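Local coordinates for protein neutral ceramidase (Pseudomonas aeruginosa, PDB 2ZWS) that hydrolyses the N-acyl linkage of ceramides to sphingosine and free fatty acid, and also runs the reverse synthesis, as a secreted zinc-dependent amidohydrolase, at residues A[22-27]-A[65-70]; A[73-78]-A[89-94]. One frame throughout, in Å; residues are numbered along the deposited sequence. Where two conformers were deposited one is given.

Contact 1 of 2, residues A[22-27]-A[65-70]; sequences GMMGYS and MIFQAV. With FMT (formic acid), chain D.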
ATOM      1  N   GLY A  22     -12.242 -10.655   3.991  1.00 13.45           N
ATOM      2  CA  GLY A  22     -10.920 -10.970   4.532  1.00 13.46           C
ATOM      3  C   GLY A  22      -9.906  -9.883   4.199  1.00 13.33           C
ATOM      4  O   GLY A  22      -9.854  -9.382   3.060  1.00 13.59           O
ATOM      5  N   MET A  23      -9.094  -9.539   5.189  1.00 13.13           N
ATOM      6  CA  MET A  23      -8.049  -8.530   5.012  1.00 12.83           C
ATOM      7  C   MET A  23      -6.779  -9.094   4.375  1.00 13.58           C
ATOM      8  O   MET A  23      -6.472 -10.307   4.535  1.00 13.04           O
ATOM      9  CB  MET A  23      -7.810  -7.849   6.368  1.00 13.56           C
ATOM     10  CG  MET A  23      -9.067  -7.018   6.697  1.00 13.68           C
ATOM     11  SD  MET A  23      -9.289  -6.534   8.414  1.00 15.81           S
ATOM     12  CE  MET A  23      -8.125  -5.194   8.555  1.00 16.49           C
ATOM     13  N   MET A  24      -6.042  -8.227   3.673  1.00 12.90           N
ATOM     14  CA  MET A  24      -4.883  -8.647   2.892  1.00 13.36           C
ATOM     15  C   MET A  24      -3.570  -8.431   3.652  1.00 13.68           C
ATOM     16  O   MET A  24      -3.249  -7.301   4.043  1.00 13.30           O
ATOM     17  CB  MET A  24      -4.805  -7.866   1.564  1.00 13.20           C
ATOM     18  CG  MET A  24      -3.682  -8.345   0.613  1.00 14.38           C
ATOM     19  SD  MET A  24      -3.983 -10.043   0.102  1.00 17.29           S
ATOM     20  CE  MET A  24      -2.323 -10.755   0.068  1.00 16.64           C
ATOM     21  N   GLY A  25      -2.808  -9.511   3.831  1.00 14.21           N
ATOM     22  CA  GLY A  25      -1.476  -9.412   4.424  1.00 14.59           C
ATOM     23  C   GLY A  25      -1.207 -10.496   5.456  1.00 14.84           C
ATOM     24  O   GLY A  25      -0.117 -11.079   5.481  1.00 15.94           O
ATOM     25  N   TYR A  26      -2.177 -10.740   6.327  1.00 15.24           N
ATOM     26  CA  TYR A  26      -1.990 -11.713   7.419  1.00 15.82           C
ATOM     27  C   TYR A  26      -2.464 -13.159   7.115  1.00 16.87           C
ATOM     28  O   TYR A  26      -2.298 -14.062   7.944  1.00 16.98           O
ATOM     29  CB  TYR A  26      -2.606 -11.190   8.725  1.00 16.51           C
ATOM     30  CG  TYR A  26      -1.886  -9.974   9.294  1.00 15.23           C
ATOM     31  CD1 TYR A  26      -2.586  -8.804   9.604  1.00 16.51           C
ATOM     32  CD2 TYR A  26      -0.493 -10.009   9.550  1.00 14.41           C
ATOM     33  CE1 TYR A  26      -1.927  -7.670  10.143  1.00 13.80           C
ATOM     34  CE2 TYR A  26       0.167  -8.874  10.087  1.00 16.61           C
ATOM     35  CZ  TYR A  26      -0.554  -7.722  10.368  1.00 17.02           C
ATOM     36  OH  TYR A  26       0.113  -6.620  10.882  1.00 16.70           O
ATOM     37  N   SER A  27      -3.050 -13.373   5.939  1.00 17.08           N
ATOM     38  CA  SER A  27      -3.465 -14.702   5.484  1.00 17.91           C
ATOM     39  C   SER A  27      -4.405 -15.387   6.462  1.00 18.15           C
ATOM     40  O   SER A  27      -4.364 -16.616   6.634  1.00 18.95           O
ATOM     41  CB  SER A  27      -2.234 -15.564   5.232  1.00 18.85           C
ATOM     42  OG  SER A  27      -1.348 -14.859   4.389  1.00 21.72           O
ATOM     43  N   MET A  65      -0.320  -4.466  -1.470  1.00 12.90           N
ATOM     44  CA  MET A  65       0.545  -4.606  -2.632  1.00 14.45           C
ATOM     45  C   MET A  65      -0.190  -4.117  -3.859  1.00 13.89           C
ATOM     46  O   MET A  65      -1.399  -3.829  -3.796  1.00 13.69           O
ATOM     47  CB  MET A  65       1.023  -6.046  -2.798  1.00 17.29           C
ATOM     48  CG  MET A  65      -0.036  -7.064  -2.662  1.00 17.64           C
ATOM     49  SD  MET A  65      -0.554  -7.571  -0.962  1.00 17.26           S
ATOM     50  CE  MET A  65       0.879  -8.382  -0.287  1.00 20.07           C
ATOM     51  N   ILE A  66       0.538  -3.964  -4.965  1.00 14.37           N
ATOM     52  CA  ILE A  66      -0.193  -3.658  -6.202  0.50 14.91           C
ATOM     53  C   ILE A  66      -0.047  -4.825  -7.151  1.00 14.95           C
ATOM     54  O   ILE A  66       0.974  -5.112  -7.754  1.00 18.50           O
ATOM     55  CB  ILE A  66       0.125  -2.305  -6.866  0.50 15.64           C
ATOM     56  CG1 ILE A  66       1.602  -2.237  -7.162  0.50 13.98           C
ATOM     57  CG2 ILE A  66      -0.350  -1.131  -5.986  0.50 16.41           C
ATOM     58  CD1 ILE A  66       2.321  -1.707  -6.062  0.50 18.02           C
ATOM     59  N   PHE A  67      -1.144  -5.534  -7.234  1.00 13.23           N
ATOM     60  CA  PHE A  67      -1.141  -6.775  -7.984  1.00 12.18           C
ATOM     61  C   PHE A  67      -1.149  -6.532  -9.486  1.00 12.03           C
ATOM     62  O   PHE A  67      -1.643  -5.496  -9.954  1.00 11.82           O
ATOM     63  CB  PHE A  67      -2.359  -7.602  -7.602  1.00 12.10           C
ATOM     64  CG  PHE A  67      -2.330  -8.135  -6.178  1.00 12.13           C
ATOM     65  CD1 PHE A  67      -3.312  -7.715  -5.275  1.00 12.28           C
ATOM     66  CD2 PHE A  67      -1.326  -9.017  -5.744  1.00 12.99           C
ATOM     67  CE1 PHE A  67      -3.355  -8.184  -3.989  1.00 13.32           C
ATOM     68  CE2 PHE A  67      -1.348  -9.522  -4.414  1.00 12.91           C
ATOM     69  CZ  PHE A  67      -2.386  -9.097  -3.542  1.00 10.89           C
ATOM     70  N   GLN A  68      -0.634  -7.499 -10.241  1.00 12.02           N
ATOM     71  CA  GLN A  68      -0.628  -7.409 -11.687  1.00 12.33           C
ATOM     72  C   GLN A  68      -2.008  -7.061 -12.273  1.00 12.21           C
ATOM     73  O   GLN A  68      -2.103  -6.247 -13.199  1.00 12.54           O
ATOM     74  CB  GLN A  68      -0.076  -8.689 -12.295  1.00 13.38           C
ATOM     75  CG  GLN A  68       0.029  -8.641 -13.777  1.00 13.95           C
ATOM     76  CD  GLN A  68       1.153  -9.534 -14.255  1.00 14.65           C
ATOM     77  OE1 GLN A  68       0.956 -10.744 -14.509  1.00 15.23           O
ATOM     78  NE2 GLN A  68       2.361  -8.975 -14.305  1.00 14.85           N
ATOM     79  N   ALA A  69      -3.067  -7.650 -11.732  1.00 12.37           N
ATOM     80  CA  ALA A  69      -4.417  -7.352 -12.247  1.00 11.68           C
ATOM     81  C   ALA A  69      -4.804  -5.852 -12.198  1.00 11.97           C
ATOM     82  O   ALA A  69      -5.458  -5.313 -13.112  1.00 12.57           O
ATOM     83  CB  ALA A  69      -5.441  -8.200 -11.488  1.00 13.16           C
ATOM     84  N   VAL A  70      -4.419  -5.193 -11.104  1.00 10.20           N
ATOM     85  CA  VAL A  70      -4.627  -3.765 -10.924  1.00 10.63           C
ATOM     86  C   VAL A  70      -3.773  -3.014 -11.939  1.00 11.00           C
ATOM     87  O   VAL A  70      -4.279  -2.126 -12.617  1.00 11.68           O
ATOM     88  CB  VAL A  70      -4.292  -3.371  -9.463  1.00  9.83           C
ATOM     89  CG1 VAL A  70      -4.312  -1.840  -9.286  1.00 11.79           C
ATOM     90  CG2 VAL A  70      -5.283  -4.063  -8.496  1.00 11.76           C
TER
HETATM   91  C   FMT D 649       0.167 -10.479  -8.491  1.00 14.68           C
HETATM   92  O1  FMT D 649       0.781  -9.465  -8.906  1.00 13.16           O
HETATM   93  O2  FMT D 649      -1.051 -10.687  -8.686  1.00 13.97           O

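Contact 2 of 2, residues A[73-78]-A[89-94]; sequences KVLARL and NNVMLA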
ATOM      1  N   LYS A  73      -5.212  -3.257 -15.521  1.00 11.61           N
ATOM      2  CA  LYS A  73      -6.486  -2.576 -15.725  0.50 11.26           C
ATOM      3  C   LYS A  73      -6.287  -1.076 -15.647  1.00 12.08           C
ATOM      4  O   LYS A  73      -6.888  -0.341 -16.422  1.00 12.64           O
ATOM      5  CB  LYS A  73      -7.546  -3.055 -14.728  0.50 11.42           C
ATOM      6  CG  LYS A  73      -8.942  -2.450 -14.960  0.50 10.56           C
ATOM      7  CD  LYS A  73      -9.572  -2.899 -16.304  0.50 10.48           C
ATOM      8  CE  LYS A  73     -11.078  -2.761 -16.264  0.50 15.28           C
ATOM      9  NZ  LYS A  73     -11.635  -3.466 -15.063  0.50 17.78           N
ATOM     10  N   VAL A  74      -5.447  -0.624 -14.715  1.00 11.07           N
ATOM     11  CA  VAL A  74      -5.156   0.808 -14.653  1.00 10.67           C
ATOM     12  C   VAL A  74      -4.550   1.276 -15.989  1.00 11.23           C
ATOM     13  O   VAL A  74      -4.943   2.314 -16.539  1.00 11.88           O
ATOM     14  CB  VAL A  74      -4.236   1.156 -13.453  1.00  9.59           C
ATOM     15  CG1 VAL A  74      -3.613   2.560 -13.602  1.00 12.14           C
ATOM     16  CG2 VAL A  74      -5.006   1.048 -12.119  1.00  9.51           C
ATOM     17  N   LEU A  75      -3.597   0.538 -16.536  1.00 12.43           N
ATOM     18  CA  LEU A  75      -2.991   0.941 -17.801  0.50 12.91           C
ATOM     19  C   LEU A  75      -4.002   0.987 -18.935  1.00 13.54           C
ATOM     20  O   LEU A  75      -3.980   1.912 -19.750  1.00 14.05           O
ATOM     21  CB  LEU A  75      -1.830   0.025 -18.170  0.50 13.35           C
ATOM     22  CG  LEU A  75      -0.579   0.285 -17.353  0.50 13.03           C
ATOM     23  CD1 LEU A  75       0.393  -0.863 -17.557  0.50 15.26           C
ATOM     24  CD2 LEU A  75       0.048   1.627 -17.740  0.50 13.22           C
ATOM     25  N   ALA A  76      -4.877  -0.017 -19.007  1.00 14.17           N
ATOM     26  CA  ALA A  76      -5.905  -0.006 -20.040  1.00 14.92           C
ATOM     27  C   ALA A  76      -6.798   1.223 -19.917  1.00 15.01           C
ATOM     28  O   ALA A  76      -7.124   1.858 -20.924  1.00 15.96           O
ATOM     29  CB  ALA A  76      -6.744  -1.289 -19.963  1.00 15.43           C
ATOM     30  N   ARG A  77      -7.209   1.541 -18.682  1.00 14.34           N
ATOM     31  CA  ARG A  77      -8.072   2.702 -18.434  0.50 14.33           C
ATOM     32  C   ARG A  77      -7.393   3.996 -18.834  1.00 15.11           C
ATOM     33  O   ARG A  77      -8.030   4.887 -19.419  1.00 16.04           O
ATOM     34  CB  ARG A  77      -8.456   2.789 -16.956  0.50 14.75           C
ATOM     35  CG  ARG A  77      -9.440   1.723 -16.513  0.50 12.91           C
ATOM     36  CD  ARG A  77     -10.835   1.980 -17.090  0.50 15.78           C
ATOM     37  NE  ARG A  77     -11.858   1.292 -16.311  0.50 17.04           N
ATOM     38  CZ  ARG A  77     -12.086  -0.017 -16.343  0.50 28.59           C
ATOM     39  NH1 ARG A  77     -11.358  -0.817 -17.116  0.50 21.22           N
ATOM     40  NH2 ARG A  77     -13.051  -0.536 -15.592  0.50 21.57           N
ATOM     41  N   LEU A  78      -6.110   4.110 -18.510  1.00 14.66           N
ATOM     42  CA  LEU A  78      -5.354   5.316 -18.876  1.00 15.53           C
ATOM     43  C   LEU A  78      -5.241   5.472 -20.388  1.00 17.39           C
ATOM     44  O   LEU A  78      -5.343   6.590 -20.922  1.00 18.71           O
ATOM     45  CB  LEU A  78      -3.970   5.339 -18.217  1.00 15.59           C
ATOM     46  CG  LEU A  78      -3.994   5.536 -16.694  1.00 14.44           C
ATOM     47  CD1 LEU A  78      -2.595   5.241 -16.159  1.00 14.26           C
ATOM     48  CD2 LEU A  78      -4.542   6.938 -16.290  1.00 14.65           C
ATOM     49  N   ASN A  89       5.496   2.367 -19.988  1.00 13.62           N
ATOM     50  CA  ASN A  89       6.811   2.967 -19.814  1.00 14.17           C
ATOM     51  C   ASN A  89       6.847   4.129 -18.829  1.00 13.49           C
ATOM     52  O   ASN A  89       7.898   4.414 -18.274  1.00 14.63           O
ATOM     53  CB  ASN A  89       7.376   3.431 -21.148  1.00 14.59           C
ATOM     54  CG  ASN A  89       7.518   2.295 -22.129  1.00 18.10           C
ATOM     55  OD1 ASN A  89       8.104   1.277 -21.812  1.00 18.77           O
ATOM     56  ND2 ASN A  89       6.973   2.467 -23.324  1.00 24.16           N
ATOM     57  N   ASN A  90       5.732   4.821 -18.618  1.00 12.52           N
ATOM     58  CA  ASN A  90       5.830   6.041 -17.802  1.00 12.03           C
ATOM     59  C   ASN A  90       4.871   6.107 -16.625  1.00 12.10           C
ATOM     60  O   ASN A  90       4.644   7.191 -16.071  1.00 12.34           O
ATOM     61  CB  ASN A  90       5.730   7.305 -18.665  1.00 12.35           C
ATOM     62  CG  ASN A  90       4.337   7.546 -19.174  1.00 13.42           C
ATOM     63  OD1 ASN A  90       3.533   6.614 -19.262  1.00 12.63           O
ATOM     64  ND2 ASN A  90       4.050   8.792 -19.563  1.00 13.79           N
ATOM     65  N   VAL A  91       4.354   4.942 -16.209  1.00 10.71           N
ATOM     66  CA  VAL A  91       3.445   4.898 -15.061  1.00 10.90           C
ATOM     67  C   VAL A  91       4.003   3.866 -14.079  1.00 10.38           C
ATOM     68  O   VAL A  91       4.156   2.682 -14.459  1.00 10.20           O
ATOM     69  CB  VAL A  91       1.986   4.491 -15.500  1.00 10.19           C
ATOM     70  CG1 VAL A  91       1.113   4.303 -14.258  1.00 12.49           C
ATOM     71  CG2 VAL A  91       1.356   5.493 -16.494  1.00 11.80           C
ATOM     72  N   MET A  92       4.282   4.289 -12.840  1.00  9.90           N
ATOM     73  CA  MET A  92       4.754   3.358 -11.801  1.00 10.25           C
ATOM     74  C   MET A  92       3.749   3.348 -10.668  1.00 11.00           C
ATOM     75  O   MET A  92       3.400   4.392 -10.150  1.00 10.95           O
ATOM     76  CB  MET A  92       6.140   3.768 -11.256  1.00 10.16           C
ATOM     77  CG  MET A  92       6.714   2.780 -10.257  1.00 11.61           C
ATOM     78  SD  MET A  92       8.351   3.248  -9.645  1.00 12.67           S
ATOM     79  CE  MET A  92       9.331   3.167 -11.158  1.00 14.14           C
ATOM     80  N   LEU A  93       3.322   2.145 -10.279  1.00 10.81           N
ATOM     81  CA  LEU A  93       2.367   1.992  -9.175  1.00 11.55           C
ATOM     82  C   LEU A  93       3.055   1.248  -8.057  1.00 12.50           C
ATOM     83  O   LEU A  93       3.660   0.219  -8.314  1.00 14.46           O
ATOM     84  CB  LEU A  93       1.148   1.177  -9.644  1.00 11.69           C
ATOM     85  CG  LEU A  93       0.404   1.636 -10.897  1.00 12.48           C
ATOM     86  CD1 LEU A  93      -0.787   0.707 -11.139  1.00 12.90           C
ATOM     87  CD2 LEU A  93      -0.078   3.092 -10.812  1.00 13.29           C
ATOM     88  N   ALA A  94       3.018   1.763  -6.836  1.00 11.27           N
ATOM     89  CA  ALA A  94       3.667   1.107  -5.709  1.00 11.95           C
ATOM     90  C   ALA A  94       2.735   1.109  -4.513  1.00 12.11           C
ATOM     91  O   ALA A  94       1.728   1.827  -4.492  1.00 13.12           O
ATOM     92  CB  ALA A  94       4.953   1.802  -5.397  1.00 12.96           C
TER

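Contact 1 of 2, residues A[22-27]-A[65-70]
The backbones of M24, on the short strand 22-24, and M65, in the loop leading into helix 68-81, come no closer than 8.7 Å between CA atoms, so side chains alone bridge the gap. With CG anti to the backbone nitrogen (chi1 -174°), the M24 chain heads across, and bends at chi2 and chi3 carry its methyl to both M65 and F67. M65 meets it at about a right angle, M65 SD lying 3.6 Å from M24 CG and also touching M24 CE. F67 comes from the direction opposite to M24: M24 CE sits 4.0 Å from F67 CZ near the ring plane, and M24 SD stands 5.4 Å from the F67 ring centroid, 84° off the ring normal, an edge-on Met-aromatic contact. M65 CG lies over one face, 3.2 Å above the F67 plane and toward the rim, while F105 packs on F67 edge-to-face. Q68 N donates a nearly straight 2.8 Å hydrogen bond to O1 of formic acid, probably from the crystallisation liquor, which Y445 N and S106 OG also bind. With Q68, S106 and Y445 inferred to bind substrate and zinc about 6 Å from the nearest M65 side-chain atom, this methionine-phenylalanine cluster probably lines the active-site pocket.

Contact 2 of 2, residues A[73-78]-A[89-94]
V74 and L93 meet through torsions that aim their branches at each other: V74 CG1 is anti to its backbone nitrogen (chi1 164°), while L93 CG lies anti to its carbonyl carbon (chi1 -53°). Their side chains run tip to tip, with L93 CD1 4.2 Å from V74 CB and equally close to CG1. The pair belongs to a beta-alpha-beta unit in which helix 68-81 connects the parallel strands 55-61 and 91-95 and packs on the sheet they form. The axes of helix 73-78 and strand 91-94 approach to 10.6 Å, their N-to-C directions 145° apart, so the helix runs roughly against the strand it precedes. V91 and L93, alternate residues of the strand, turn their side chains to the helix: L93 meets V74, and V91 meets L75 and L78. No hydrogen bond crosses this interface; all five residues are buried and join by apolar contact. Helix 120-138 flanks the same contact, I130 touching V74 and I134 touching L78. V91 serves two helix residues with different atoms. L75, in one of its two deposited conformers, slides past V91 CB in the opposite direction, whereas L78 meets V91 tip to tip, L78 CD1 lying 4.0 Å from V91 CG2.

Contact 1 closes before contact 2 opens along the chain, and their centres lie about 17 Å apart within the N-terminal ceramidase family region. Helix 68-81 links the two: the loop just before its first turn meets M24 of strand 22-24 in contact 1, while its later turns pack on strand 91-95 in contact 2. That strand pairs in parallel with strand 55-61, from which the chain runs through the loop of contact 1 into the helix. The N-terminal end of helix 68-81 therefore lies beside the probable substrate site and its zinc, whereas its later turns rest on the nine-stranded mixed sheet.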